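Local coordinates for succinyl-CoA:3-ketoacid-coenzyme A transferase subunit B (Helicobacter pylori, PDB 3RRL), which catalyses transfer of coenzyme A from succinyl-CoA to a 3-oxo acid, giving a 3-oxoacyl-CoA and succinate, at residues D108-M113 against L156-K161; V135-E140 against G162-L167; M139-K144 against T169-F174. All blocks are in the same frame, centred on the assembly; numbering follows the deposited sequence.

Contact 1: D108-M113 against L156-K161; sequences DLANWM and LPLTGK
Thr159 and Asn111 carry the polar side-chain contact. Thr159 OG1 donates to Asn111 OD1 at 2.6 Å, with the hydroxyl oxygen 33° out of the amide plane. The same OG1 accepts from Asn111 N at 2.8 Å. One hydroxyl grips both the backbone and the side chain of Asn111. Asn111 ND2 is bonded to Gly99 O, which helps to fix the rotation of the amide. Trp112 NE1 donates to Leu158 O at 3.0 Å, coming from above the carbonyl plane.

Two of the apolar contacts fall on the Pro157 ring. Pro157 CG sits 3.7 Å from CG of selenomethionine Met113, and Pro157 CB touches Trp112 CZ2. Elsewhere, Ala110 CB meets Leu156 CB at 3.8 Å. Met126 of helix 125-131 packs on both Trp112 and Thr159.

Asp108 OD2 and Lys161 NZ stand 4.1 Å apart, beyond salt-bridge range. The other carboxylate oxygen, Asp108 OD1, accepts a hydrogen bond from Gly162 N.

Between the backbones, Leu109 N donates to Gly160 O at 2.9 Å, and Gly160 N returns a 3.3 Å bond to Leu109 O. Thr159 N also points at Leu109 O, though its modelled length is doubtfully short. Two residues facing one make this antiparallel pairing a classic beta bulge.

Contact 2: V135-E140 against G162-L167; sequences VIVIME and GVVHQL
Val135 and His165 meet with their side chains set roughly perpendicular. His165 ND1 accepts a hydrogen bond from Val135 N at 3.0 Å. The donor lies 30° out of the imidazole plane. As acceptor, ND1 is probably unprotonated, which would put the ring proton on NE2. Val135 CB also rests 3.4 Å from Val163 O.

Ile136 and Gln166 form a parallel bridge pair, and their side chains run alongside each other in the same direction on one face of the sheet. The amide oxygen Gln166 OE1 comes within 3.2 Å of Ile136 CD1. This is a contact of a polar atom with a methyl group. The polar partners of the amide lie elsewhere: OE1 accepts from Lys134 NZ, and NE2 donates to Glu12 OE2.

Val137 and Leu167, the next bridge pair, turn to the opposite face and cross at a slant. Val137 CG1 meets Leu167 CD1 at 4.0 Å. Val137 CG2 packs on Val164 CG2 at 3.7 Å, with these two side chains nearly perpendicular. Met139, a selenomethionine, reaches Leu167 from further along the chain. Its side chain bends at the last torsion (chi3 71°), and Met139 CE reaches Leu167 CD1 at 3.9 Å.

The backbones are joined in register. Val135 O accepts from His165 N at 3.0 Å and also from Gln166 N. Val137 N donates to Gln166 O at 3.0 Å.

The pairing joins strands 134-138 and 166-168 as parallel neighbours in the large mixed sheet. Strand 95-98 flanks the first strand on its other edge, and strand 172-177 flanks the second. Helix 2-10 covers the face of Gln166, through Arg8. On the other face, Phe176 of strand 172-177 touches Val164 and Leu167.

Contact 3: M139-K144 against T169-F174; sequences MEHCNK and TDLAVF
An ST turn at Thr169 meets His141 in the loop that follows strand 134-138. Thr169 OG1 accepts from Leu171 N, two residues on, at 3.1 Å, the bond that defines the ST turn. It also accepts from Ala172 N, three residues on, at 3.2 Å, which fits an ST motif. A third bond, of 2.7 Å, is shared between Thr169 OG1 and His141 ND1. That bond is nearly straight and lies in the imidazole plane, at the ring edge. The hydroxyl is therefore held by three nitrogens. The first torsion of Thr169 (chi1 78°) sets OG1 between its own backbone N and carbonyl carbon, within bonding distance of both backbone donors.

Leu171 covers one face of the His141 ring. Its CD1 makes a CH-pi contact 3.7 Å from the ring centroid, 17° off the ring normal. In the ring plane, His141 CE1 meets Phe174 CE2 at 4.0 Å, and the two rings touch edge against edge. His141 NE2 is bonded to Thr199 OG1, so both ring nitrogens have partners.

The turn links antiparallel strands 166-168 and 172-177. It is closed by the backbone bond from Thr169 N to Ala172 O. Helix 192-198 borders the contact, with Lys198 touching both His141 and Leu171.

Asp170 holds the loop backbone directly through OD1 and by way of a water through OD2. Asp170 OD1 accepts from His141 N at 2.7 Å, using the lone pair on the side of the other oxygen. OD2 accepts from a water, and that water accepts from Cys142 N at 3.0 Å. Met139 O makes a CA-H...O contact with Thr169 CA at 3.1 Å.

The three contacts follow one another along the chain segment that runs from 156 to 174. Contacts 1 and 2 have centres 11 Å apart. Asp108 OD1 joins them by a probable hydrogen bond to Gly162 N at 2.8 Å. Leu109 CD1 also packs on Val137 CG2, 3.9 Å away. Contacts 2 and 3 share Met139 and Glu140, with centres again 11 Å apart. Leu167 O and Phe174 N form a probable 2.8 Å bond between adjacent strands. Contacts 1 and 3 do not touch: centres are about 16 Å apart, nearest atoms about 6 Å. In contact 1 the Asn111 side chain is about 10 Å from that of Glu43, the predicted active-site residue; contacts 2 and 3 lie away from it.

Contact 1: D108-M113 against L156-K161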
ATOM      1  N   ASP B 108     -19.429 -17.728 -16.143  1.00 32.15           N
ATOM      2  CA  ASP B 108     -18.133 -18.262 -15.780  1.00 36.29           C
ATOM      3  C   ASP B 108     -17.136 -18.116 -16.916  1.00 37.71           C
ATOM      4  O   ASP B 108     -17.503 -18.174 -18.072  1.00 38.14           O
ATOM      5  CB  ASP B 108     -18.250 -19.730 -15.422  1.00 39.55           C
ATOM      6  CG  ASP B 108     -19.186 -19.973 -14.280  1.00 47.07           C
ATOM      7  OD1 ASP B 108     -19.618 -19.002 -13.651  1.00 46.76           O
ATOM      8  OD2 ASP B 108     -19.502 -21.143 -14.016  1.00 50.59           O
ATOM      9  N   LEU B 109     -15.873 -17.893 -16.578  1.00 36.69           N
ATOM     10  CA  LEU B 109     -14.818 -17.760 -17.575  1.00 34.55           C
ATOM     11  C   LEU B 109     -13.621 -18.667 -17.337  1.00 34.03           C
ATOM     12  O   LEU B 109     -13.124 -18.766 -16.237  1.00 34.40           O
ATOM     13  CB  LEU B 109     -14.354 -16.307 -17.689  1.00 30.66           C
ATOM     14  CG  LEU B 109     -13.039 -16.078 -18.429  1.00 31.01           C
ATOM     15  CD1 LEU B 109     -13.182 -16.221 -19.930  1.00 33.49           C
ATOM     16  CD2 LEU B 109     -12.432 -14.763 -18.085  1.00 24.02           C
ATOM     17  N   ALA B 110     -13.166 -19.338 -18.383  1.00 33.45           N
ATOM     18  CA  ALA B 110     -11.943 -20.107 -18.289  1.00 35.01           C
ATOM     19  C   ALA B 110     -10.955 -19.587 -19.314  1.00 37.07           C
ATOM     20  O   ALA B 110     -11.168 -19.734 -20.500  1.00 37.59           O
ATOM     21  CB  ALA B 110     -12.217 -21.562 -18.520  1.00 33.33           C
ATOM     22  N   ASN B 111      -9.878 -18.962 -18.856  1.00 36.56           N
ATOM     23  CA  ASN B 111      -8.846 -18.494 -19.770  1.00 34.89           C
ATOM     24  C   ASN B 111      -7.385 -18.682 -19.369  1.00 38.01           C
ATOM     25  O   ASN B 111      -6.508 -18.171 -20.033  1.00 46.60           O
ATOM     26  CB  ASN B 111      -9.112 -17.060 -20.230  1.00 33.35           C
ATOM     27  CG  ASN B 111      -8.652 -16.028 -19.239  1.00 36.53           C
ATOM     28  OD1 ASN B 111      -8.403 -16.321 -18.088  1.00 35.85           O
ATOM     29  ND2 ASN B 111      -8.543 -14.806 -19.691  1.00 36.80           N
ATOM     30  N   TRP B 112      -7.111 -19.388 -18.288  1.00 32.93           N
ATOM     31  CA  TRP B 112      -5.724 -19.528 -17.876  1.00 36.93           C
ATOM     32  C   TRP B 112      -5.077 -20.903 -17.981  1.00 45.42           C
ATOM     33  O   TRP B 112      -3.865 -21.008 -18.007  1.00 47.98           O
ATOM     34  CB  TRP B 112      -5.549 -19.011 -16.456  1.00 31.64           C
ATOM     35  CG  TRP B 112      -6.192 -19.845 -15.423  1.00 28.31           C
ATOM     36  CD1 TRP B 112      -7.498 -19.884 -15.120  1.00 29.60           C
ATOM     37  CD2 TRP B 112      -5.548 -20.749 -14.536  1.00 29.52           C
ATOM     38  NE1 TRP B 112      -7.725 -20.759 -14.108  1.00 32.07           N
ATOM     39  CE2 TRP B 112      -6.535 -21.301 -13.723  1.00 30.41           C
ATOM     40  CE3 TRP B 112      -4.227 -21.146 -14.350  1.00 32.22           C
ATOM     41  CZ2 TRP B 112      -6.252 -22.225 -12.744  1.00 32.86           C
ATOM     42  CZ3 TRP B 112      -3.952 -22.068 -13.385  1.00 34.80           C
ATOM     43  CH2 TRP B 112      -4.954 -22.599 -12.594  1.00 33.78           C
HETATM   44  N   MSE B 113      -5.872 -21.955 -18.012  1.00 48.64           N
HETATM   45  CA  MSE B 113      -5.291 -23.275 -18.015  1.00 49.97           C
HETATM   46  C   MSE B 113      -6.010 -24.353 -18.824  1.00 48.59           C
HETATM   47  O   MSE B 113      -7.223 -24.465 -18.787  1.00 47.18           O
HETATM   48  CB  MSE B 113      -5.168 -23.727 -16.564  1.00 50.47           C
HETATM   49  CG  MSE B 113      -4.954 -25.189 -16.364  1.00 52.43           C
HETATM   50 SE   MSE B 113      -4.729 -25.574 -14.492  0.60 67.91          SE
HETATM   51  CE  MSE B 113      -2.802 -25.651 -14.457  1.00 60.17           C
ATOM     52  N   LEU B 156     -13.053 -26.425 -18.528  1.00 42.58           N
ATOM     53  CA  LEU B 156     -11.706 -26.010 -18.130  1.00 38.72           C
ATOM     54  C   LEU B 156     -11.684 -25.290 -16.785  1.00 40.32           C
ATOM     55  O   LEU B 156     -12.698 -24.730 -16.364  1.00 40.79           O
ATOM     56  CB  LEU B 156     -11.063 -25.138 -19.213  1.00 39.58           C
ATOM     57  CG  LEU B 156     -11.004 -25.735 -20.621  1.00 40.16           C
ATOM     58  CD1 LEU B 156     -10.535 -24.681 -21.617  1.00 43.89           C
ATOM     59  CD2 LEU B 156     -10.106 -26.966 -20.667  1.00 34.36           C
ATOM     60  N   PRO B 157     -10.520 -25.287 -16.111  1.00 40.37           N
ATOM     61  CA  PRO B 157     -10.409 -24.589 -14.825  1.00 40.88           C
ATOM     62  C   PRO B 157     -10.857 -23.139 -14.961  1.00 40.92           C
ATOM     63  O   PRO B 157     -10.465 -22.461 -15.920  1.00 38.91           O
ATOM     64  CB  PRO B 157      -8.911 -24.655 -14.519  1.00 40.63           C
ATOM     65  CG  PRO B 157      -8.451 -25.904 -15.232  1.00 43.33           C
ATOM     66  CD  PRO B 157      -9.257 -25.944 -16.500  1.00 40.04           C
ATOM     67  N   LEU B 158     -11.666 -22.677 -14.010  1.00 36.02           N
ATOM     68  CA  LEU B 158     -12.223 -21.332 -14.062  1.00 36.54           C
ATOM     69  C   LEU B 158     -11.229 -20.214 -13.770  1.00 33.89           C
ATOM     70  O   LEU B 158     -10.405 -20.311 -12.854  1.00 34.98           O
ATOM     71  CB  LEU B 158     -13.393 -21.201 -13.094  1.00 39.06           C
ATOM     72  CG  LEU B 158     -14.662 -21.965 -13.445  1.00 41.32           C
ATOM     73  CD1 LEU B 158     -15.832 -21.302 -12.733  1.00 42.51           C
ATOM     74  CD2 LEU B 158     -14.876 -21.980 -14.947  1.00 40.49           C
ATOM     75  N   THR B 159     -11.311 -19.150 -14.560  1.00 29.62           N
ATOM     76  CA  THR B 159     -10.655 -17.897 -14.205  1.00 31.85           C
ATOM     77  C   THR B 159     -11.509 -17.137 -13.191  1.00 34.74           C
ATOM     78  O   THR B 159     -10.990 -16.465 -12.300  1.00 32.88           O
ATOM     79  CB  THR B 159     -10.446 -17.020 -15.425  1.00 24.70           C
ATOM     80  OG1 THR B 159      -9.675 -17.740 -16.391  1.00 29.19           O
ATOM     81  CG2 THR B 159      -9.722 -15.757 -15.039  1.00 23.10           C
ATOM     82  N   GLY B 160     -12.826 -17.244 -13.342  1.00 35.23           N
ATOM     83  CA  GLY B 160     -13.749 -16.628 -12.409  1.00 33.96           C
ATOM     84  C   GLY B 160     -15.164 -17.141 -12.604  1.00 30.09           C
ATOM     85  O   GLY B 160     -15.528 -17.583 -13.693  1.00 23.81           O
ATOM     86  N   LYS B 161     -15.965 -17.062 -11.545  1.00 32.12           N
ATOM     87  CA  LYS B 161     -17.342 -17.542 -11.570  1.00 35.37           C
ATOM     88  C   LYS B 161     -18.314 -16.363 -11.648  1.00 33.38           C
ATOM     89  O   LYS B 161     -18.253 -15.449 -10.824  1.00 38.54           O
ATOM     90  CB  LYS B 161     -17.599 -18.381 -10.316  1.00 44.45           C
ATOM     91  CG  LYS B 161     -18.851 -19.230 -10.344  1.00 53.10           C
ATOM     92  CD  LYS B 161     -18.803 -20.294  -9.250  1.00 59.66           C
ATOM     93  CE  LYS B 161     -20.194 -20.864  -8.955  1.00 64.48           C
ATOM     94  NZ  LYS B 161     -20.951 -21.256 -10.186  1.00 66.99           N
TER

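Contact 2: V135-E140 against G162-L167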
ATOM      1  N   VAL B 135     -16.761  -6.210 -17.349  1.00 31.96           N
ATOM      2  CA  VAL B 135     -15.890  -7.242 -17.877  1.00 29.08           C
ATOM      3  C   VAL B 135     -16.448  -7.747 -19.193  1.00 31.18           C
ATOM      4  O   VAL B 135     -17.544  -8.295 -19.234  1.00 34.51           O
ATOM      5  CB  VAL B 135     -15.763  -8.415 -16.899  1.00 26.79           C
ATOM      6  CG1 VAL B 135     -15.016  -9.563 -17.548  1.00 26.83           C
ATOM      7  CG2 VAL B 135     -15.065  -7.967 -15.612  1.00 24.97           C
ATOM      8  N   ILE B 136     -15.695  -7.539 -20.269  1.00 29.91           N
ATOM      9  CA  ILE B 136     -16.064  -8.037 -21.586  1.00 31.15           C
ATOM     10  C   ILE B 136     -15.103  -9.138 -22.042  1.00 31.48           C
ATOM     11  O   ILE B 136     -13.890  -8.946 -22.037  1.00 30.15           O
ATOM     12  CB  ILE B 136     -16.024  -6.917 -22.638  1.00 31.64           C
ATOM     13  CG1 ILE B 136     -16.902  -5.743 -22.207  1.00 34.36           C
ATOM     14  CG2 ILE B 136     -16.456  -7.442 -24.005  1.00 31.87           C
ATOM     15  CD1 ILE B 136     -16.799  -4.545 -23.139  1.00 34.89           C
ATOM     16  N   VAL B 137     -15.646 -10.287 -22.433  1.00 28.46           N
ATOM     17  CA  VAL B 137     -14.840 -11.343 -23.029  1.00 28.98           C
ATOM     18  C   VAL B 137     -15.066 -11.353 -24.538  1.00 31.44           C
ATOM     19  O   VAL B 137     -16.208 -11.308 -25.003  1.00 33.98           O
ATOM     20  CB  VAL B 137     -15.194 -12.730 -22.463  1.00 30.77           C
ATOM     21  CG1 VAL B 137     -14.488 -13.826 -23.263  1.00 34.82           C
ATOM     22  CG2 VAL B 137     -14.826 -12.824 -20.999  1.00 28.49           C
ATOM     23  N   ILE B 138     -13.978 -11.393 -25.298  1.00 29.10           N
ATOM     24  CA  ILE B 138     -14.068 -11.491 -26.747  1.00 32.95           C
ATOM     25  C   ILE B 138     -13.310 -12.728 -27.213  1.00 35.37           C
ATOM     26  O   ILE B 138     -12.154 -12.948 -26.839  1.00 38.47           O
ATOM     27  CB  ILE B 138     -13.555 -10.222 -27.460  1.00 34.36           C
ATOM     28  CG1 ILE B 138     -12.028 -10.109 -27.354  1.00 35.00           C
ATOM     29  CG2 ILE B 138     -14.262  -8.992 -26.913  1.00 31.46           C
ATOM     30  CD1 ILE B 138     -11.441  -8.965 -28.179  1.00 33.41           C
HETATM   31  N   MSE B 139     -13.986 -13.542 -28.009  1.00 34.02           N
HETATM   32  CA  MSE B 139     -13.560 -14.908 -28.221  1.00 37.04           C
HETATM   33  C   MSE B 139     -14.101 -15.448 -29.531  1.00 38.30           C
HETATM   34  O   MSE B 139     -15.216 -15.108 -29.926  1.00 34.34           O
HETATM   35  CB  MSE B 139     -14.141 -15.724 -27.079  1.00 38.99           C
HETATM   36  CG  MSE B 139     -13.741 -17.157 -27.024  1.00 44.22           C
HETATM   37 SE   MSE B 139     -14.601 -17.873 -25.444  0.63 35.90          SE
HETATM   38  CE  MSE B 139     -16.443 -17.877 -26.064  1.00 32.35           C
ATOM     39  N   GLU B 140     -13.343 -16.320 -30.185  1.00 40.22           N
ATOM     40  CA  GLU B 140     -13.888 -17.063 -31.315  1.00 44.16           C
ATOM     41  C   GLU B 140     -14.932 -18.036 -30.778  1.00 38.65           C
ATOM     42  O   GLU B 140     -14.726 -18.662 -29.735  1.00 36.13           O
ATOM     43  CB  GLU B 140     -12.782 -17.785 -32.088  1.00 50.40           C
ATOM     44  CG  GLU B 140     -12.004 -16.867 -33.026  1.00 55.37           C
ATOM     45  CD  GLU B 140     -10.693 -17.467 -33.488  1.00 64.45           C
ATOM     46  OE1 GLU B 140     -10.721 -18.435 -34.278  1.00 69.57           O
ATOM     47  OE2 GLU B 140      -9.630 -16.968 -33.058  1.00 68.00           O
ATOM     48  N   GLY B 162     -19.185 -16.370 -12.653  1.00 30.08           N
ATOM     49  CA  GLY B 162     -20.185 -15.323 -12.831  1.00 29.34           C
ATOM     50  C   GLY B 162     -19.577 -13.932 -12.939  1.00 32.02           C
ATOM     51  O   GLY B 162     -20.089 -12.966 -12.368  1.00 32.59           O
ATOM     52  N   VAL B 163     -18.433 -13.839 -13.607  1.00 30.76           N
ATOM     53  CA  VAL B 163     -17.765 -12.550 -13.773  1.00 26.00           C
ATOM     54  C   VAL B 163     -18.013 -11.831 -15.105  1.00 27.32           C
ATOM     55  O   VAL B 163     -17.711 -10.647 -15.238  1.00 35.07           O
ATOM     56  CB  VAL B 163     -16.250 -12.710 -13.575  1.00 26.11           C
ATOM     57  CG1 VAL B 163     -15.956 -13.124 -12.140  1.00 25.00           C
ATOM     58  CG2 VAL B 163     -15.688 -13.728 -14.575  1.00 24.37           C
ATOM     59  N   VAL B 164     -18.573 -12.523 -16.087  1.00 25.55           N
ATOM     60  CA  VAL B 164     -18.619 -11.958 -17.435  1.00 26.77           C
ATOM     61  C   VAL B 164     -19.877 -11.134 -17.624  1.00 27.65           C
ATOM     62  O   VAL B 164     -20.970 -11.646 -17.445  1.00 29.14           O
ATOM     63  CB  VAL B 164     -18.555 -13.059 -18.522  1.00 27.78           C
ATOM     64  CG1 VAL B 164     -18.669 -12.449 -19.916  1.00 23.21           C
ATOM     65  CG2 VAL B 164     -17.262 -13.855 -18.388  1.00 31.28           C
ATOM     66  N   HIS B 165     -19.718  -9.851 -17.935  1.00 27.78           N
ATOM     67  CA  HIS B 165     -20.858  -8.975 -18.199  1.00 31.34           C
ATOM     68  C   HIS B 165     -21.356  -9.093 -19.633  1.00 31.22           C
ATOM     69  O   HIS B 165     -22.563  -9.122 -19.886  1.00 29.53           O
ATOM     70  CB  HIS B 165     -20.520  -7.515 -17.874  1.00 36.04           C
ATOM     71  CG  HIS B 165     -20.373  -7.245 -16.410  1.00 43.49           C
ATOM     72  ND1 HIS B 165     -19.151  -7.245 -15.773  1.00 48.21           N
ATOM     73  CD2 HIS B 165     -21.295  -6.990 -15.454  1.00 48.87           C
ATOM     74  CE1 HIS B 165     -19.326  -6.989 -14.489  1.00 48.81           C
ATOM     75  NE2 HIS B 165     -20.618  -6.830 -14.269  1.00 48.43           N
ATOM     76  N   GLN B 166     -20.418  -9.162 -20.572  1.00 27.09           N
ATOM     77  CA  GLN B 166     -20.764  -9.170 -21.984  1.00 29.32           C
ATOM     78  C   GLN B 166     -19.803 -10.074 -22.747  1.00 32.86           C
ATOM     79  O   GLN B 166     -18.600 -10.097 -22.472  1.00 32.92           O
ATOM     80  CB  GLN B 166     -20.722  -7.745 -22.529  1.00 28.74           C
ATOM     81  CG  GLN B 166     -20.871  -7.618 -24.041  1.00 33.85           C
ATOM     82  CD  GLN B 166     -20.634  -6.186 -24.512  1.00 38.52           C
ATOM     83  OE1 GLN B 166     -19.734  -5.503 -24.025  1.00 41.81           O
ATOM     84  NE2 GLN B 166     -21.453  -5.723 -25.439  1.00 39.26           N
ATOM     85  N   LEU B 167     -20.340 -10.832 -23.692  1.00 32.62           N
ATOM     86  CA  LEU B 167     -19.528 -11.747 -24.482  1.00 34.50           C
ATOM     87  C   LEU B 167     -19.715 -11.448 -25.964  1.00 34.06           C
ATOM     88  O   LEU B 167     -20.834 -11.460 -26.479  1.00 32.90           O
ATOM     89  CB  LEU B 167     -19.891 -13.206 -24.174  1.00 30.51           C
ATOM     90  CG  LEU B 167     -19.434 -14.257 -25.191  1.00 28.32           C
ATOM     91  CD1 LEU B 167     -17.914 -14.358 -25.239  1.00 28.10           C
ATOM     92  CD2 LEU B 167     -20.059 -15.622 -24.889  1.00 27.63           C
TER

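Contact 3: M139-K144 against T169-F174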
HETATM    1  N   MSE B 139     -13.986 -13.542 -28.009  1.00 34.02           N
HETATM    2  CA  MSE B 139     -13.560 -14.908 -28.221  1.00 37.04           C
HETATM    3  C   MSE B 139     -14.101 -15.448 -29.531  1.00 38.30           C
HETATM    4  O   MSE B 139     -15.216 -15.108 -29.926  1.00 34.34           O
HETATM    5  CB  MSE B 139     -14.141 -15.724 -27.079  1.00 38.99           C
HETATM    6  CG  MSE B 139     -13.741 -17.157 -27.024  1.00 44.22           C
HETATM    7 SE   MSE B 139     -14.601 -17.873 -25.444  0.63 35.90          SE
HETATM    8  CE  MSE B 139     -16.443 -17.877 -26.064  1.00 32.35           C
ATOM      9  N   GLU B 140     -13.343 -16.320 -30.185  1.00 40.22           N
ATOM     10  CA  GLU B 140     -13.888 -17.063 -31.315  1.00 44.16           C
ATOM     11  C   GLU B 140     -14.932 -18.036 -30.778  1.00 38.65           C
ATOM     12  O   GLU B 140     -14.726 -18.662 -29.735  1.00 36.13           O
ATOM     13  CB  GLU B 140     -12.782 -17.785 -32.088  1.00 50.40           C
ATOM     14  CG  GLU B 140     -12.004 -16.867 -33.026  1.00 55.37           C
ATOM     15  CD  GLU B 140     -10.693 -17.467 -33.488  1.00 64.45           C
ATOM     16  OE1 GLU B 140     -10.721 -18.435 -34.278  1.00 69.57           O
ATOM     17  OE2 GLU B 140      -9.630 -16.968 -33.058  1.00 68.00           O
ATOM     18  N   HIS B 141     -16.057 -18.140 -31.481  1.00 39.21           N
ATOM     19  CA  HIS B 141     -17.234 -18.841 -30.966  1.00 39.36           C
ATOM     20  C   HIS B 141     -17.031 -20.353 -30.844  1.00 39.58           C
ATOM     21  O   HIS B 141     -17.550 -20.980 -29.920  1.00 39.66           O
ATOM     22  CB  HIS B 141     -18.466 -18.533 -31.827  1.00 41.22           C
ATOM     23  CG  HIS B 141     -19.769 -18.796 -31.135  1.00 40.70           C
ATOM     24  ND1 HIS B 141     -20.574 -17.785 -30.654  1.00 38.66           N
ATOM     25  CD2 HIS B 141     -20.403 -19.956 -30.835  1.00 42.05           C
ATOM     26  CE1 HIS B 141     -21.649 -18.308 -30.089  1.00 38.22           C
ATOM     27  NE2 HIS B 141     -21.571 -19.624 -30.190  1.00 43.98           N
ATOM     28  N   CYS B 142     -16.281 -20.935 -31.776  1.00 41.20           N
ATOM     29  CA  CYS B 142     -16.027 -22.374 -31.770  1.00 43.73           C
ATOM     30  C   CYS B 142     -14.526 -22.630 -31.790  1.00 47.89           C
ATOM     31  O   CYS B 142     -13.765 -21.802 -32.291  1.00 50.28           O
ATOM     32  CB  CYS B 142     -16.677 -23.052 -32.985  1.00 42.11           C
ATOM     33  SG  CYS B 142     -18.488 -22.880 -33.121  1.00 58.85           S
ATOM     34  N   ASN B 143     -14.101 -23.773 -31.254  1.00 48.47           N
ATOM     35  CA  ASN B 143     -12.686 -24.141 -31.282  1.00 55.07           C
ATOM     36  C   ASN B 143     -12.262 -24.656 -32.658  1.00 60.37           C
ATOM     37  O   ASN B 143     -13.060 -24.652 -33.593  1.00 60.94           O
ATOM     38  CB  ASN B 143     -12.342 -25.160 -30.185  1.00 55.66           C
ATOM     39  CG  ASN B 143     -12.976 -26.520 -30.421  1.00 60.70           C
ATOM     40  OD1 ASN B 143     -13.330 -26.878 -31.547  1.00 60.51           O
ATOM     41  ND2 ASN B 143     -13.121 -27.289 -29.347  1.00 62.13           N
ATOM     42  N   LYS B 144     -11.009 -25.090 -32.775  1.00 63.18           N
ATOM     43  CA  LYS B 144     -10.464 -25.557 -34.049  1.00 66.47           C
ATOM     44  C   LYS B 144     -11.121 -26.860 -34.506  1.00 72.61           C
ATOM     45  O   LYS B 144     -11.015 -27.240 -35.672  1.00 72.89           O
ATOM     46  CB  LYS B 144      -8.946 -25.737 -33.953  1.00 63.76           C
ATOM     47  N   THR B 169     -18.551 -12.642 -29.708  1.00 29.52           N
ATOM     48  CA  THR B 169     -17.885 -13.599 -30.589  1.00 32.45           C
ATOM     49  C   THR B 169     -18.065 -13.211 -32.066  1.00 32.84           C
ATOM     50  O   THR B 169     -18.680 -12.185 -32.378  1.00 33.09           O
ATOM     51  CB  THR B 169     -18.387 -15.048 -30.358  1.00 31.42           C
ATOM     52  OG1 THR B 169     -19.656 -15.239 -30.998  1.00 32.48           O
ATOM     53  CG2 THR B 169     -18.517 -15.335 -28.873  1.00 30.34           C
ATOM     54  N   ASP B 170     -17.525 -14.025 -32.968  1.00 31.71           N
ATOM     55  CA  ASP B 170     -17.672 -13.783 -34.407  1.00 36.10           C
ATOM     56  C   ASP B 170     -19.115 -14.012 -34.880  1.00 37.49           C
ATOM     57  O   ASP B 170     -19.494 -13.629 -35.992  1.00 37.77           O
ATOM     58  CB  ASP B 170     -16.711 -14.675 -35.202  1.00 36.48           C
ATOM     59  CG  ASP B 170     -16.708 -16.112 -34.706  1.00 44.18           C
ATOM     60  OD1 ASP B 170     -16.494 -16.317 -33.493  1.00 46.33           O
ATOM     61  OD2 ASP B 170     -16.942 -17.035 -35.517  1.00 46.35           O
ATOM     62  N   LEU B 171     -19.911 -14.640 -34.023  1.00 36.70           N
ATOM     63  CA  LEU B 171     -21.313 -14.936 -34.323  1.00 40.49           C
ATOM     64  C   LEU B 171     -22.247 -13.917 -33.689  1.00 39.60           C
ATOM     65  O   LEU B 171     -23.083 -13.324 -34.371  1.00 37.21           O
ATOM     66  CB  LEU B 171     -21.706 -16.354 -33.898  1.00 38.93           C
ATOM     67  CG  LEU B 171     -20.924 -17.497 -34.541  1.00 40.80           C
ATOM     68  CD1 LEU B 171     -21.533 -18.845 -34.160  1.00 42.87           C
ATOM     69  CD2 LEU B 171     -20.886 -17.330 -36.051  1.00 39.88           C
ATOM     70  N   ALA B 172     -22.126 -13.747 -32.382  1.00 36.89           N
ATOM     71  CA  ALA B 172     -23.071 -12.945 -31.633  1.00 33.41           C
ATOM     72  C   ALA B 172     -22.549 -12.191 -30.421  1.00 34.76           C
ATOM     73  O   ALA B 172     -21.438 -12.393 -29.965  1.00 33.60           O
ATOM     74  CB  ALA B 172     -24.210 -13.819 -31.213  1.00 32.85           C
ATOM     75  N   VAL B 173     -23.395 -11.301 -29.926  1.00 31.11           N
ATOM     76  CA  VAL B 173     -23.143 -10.572 -28.709  1.00 29.61           C
ATOM     77  C   VAL B 173     -24.150 -11.038 -27.659  1.00 31.74           C
ATOM     78  O   VAL B 173     -25.339 -11.074 -27.905  1.00 29.17           O
ATOM     79  CB  VAL B 173     -23.271  -9.069 -28.907  1.00 26.70           C
ATOM     80  CG1 VAL B 173     -22.970  -8.351 -27.630  1.00 23.34           C
ATOM     81  CG2 VAL B 173     -22.370  -8.613 -30.002  1.00 27.65           C
ATOM     82  N   PHE B 174     -23.648 -11.394 -26.488  1.00 30.50           N
ATOM     83  CA  PHE B 174     -24.468 -11.863 -25.397  1.00 30.17           C
ATOM     84  C   PHE B 174     -24.238 -11.001 -24.174  1.00 32.82           C
ATOM     85  O   PHE B 174     -23.164 -10.465 -23.986  1.00 29.63           O
ATOM     86  CB  PHE B 174     -24.094 -13.285 -25.004  1.00 33.97           C
ATOM     87  CG  PHE B 174     -24.272 -14.296 -26.083  1.00 37.46           C
ATOM     88  CD1 PHE B 174     -25.431 -15.034 -26.167  1.00 37.31           C
ATOM     89  CD2 PHE B 174     -23.267 -14.538 -26.990  1.00 38.23           C
ATOM     90  CE1 PHE B 174     -25.586 -15.969 -27.141  1.00 36.28           C
ATOM     91  CE2 PHE B 174     -23.424 -15.478 -27.968  1.00 37.83           C
ATOM     92  CZ  PHE B 174     -24.582 -16.195 -28.043  1.00 37.12           C
TER
HETATM   93  O   HOH W   1     -16.226 -19.603 -34.495  1.00 48.73           O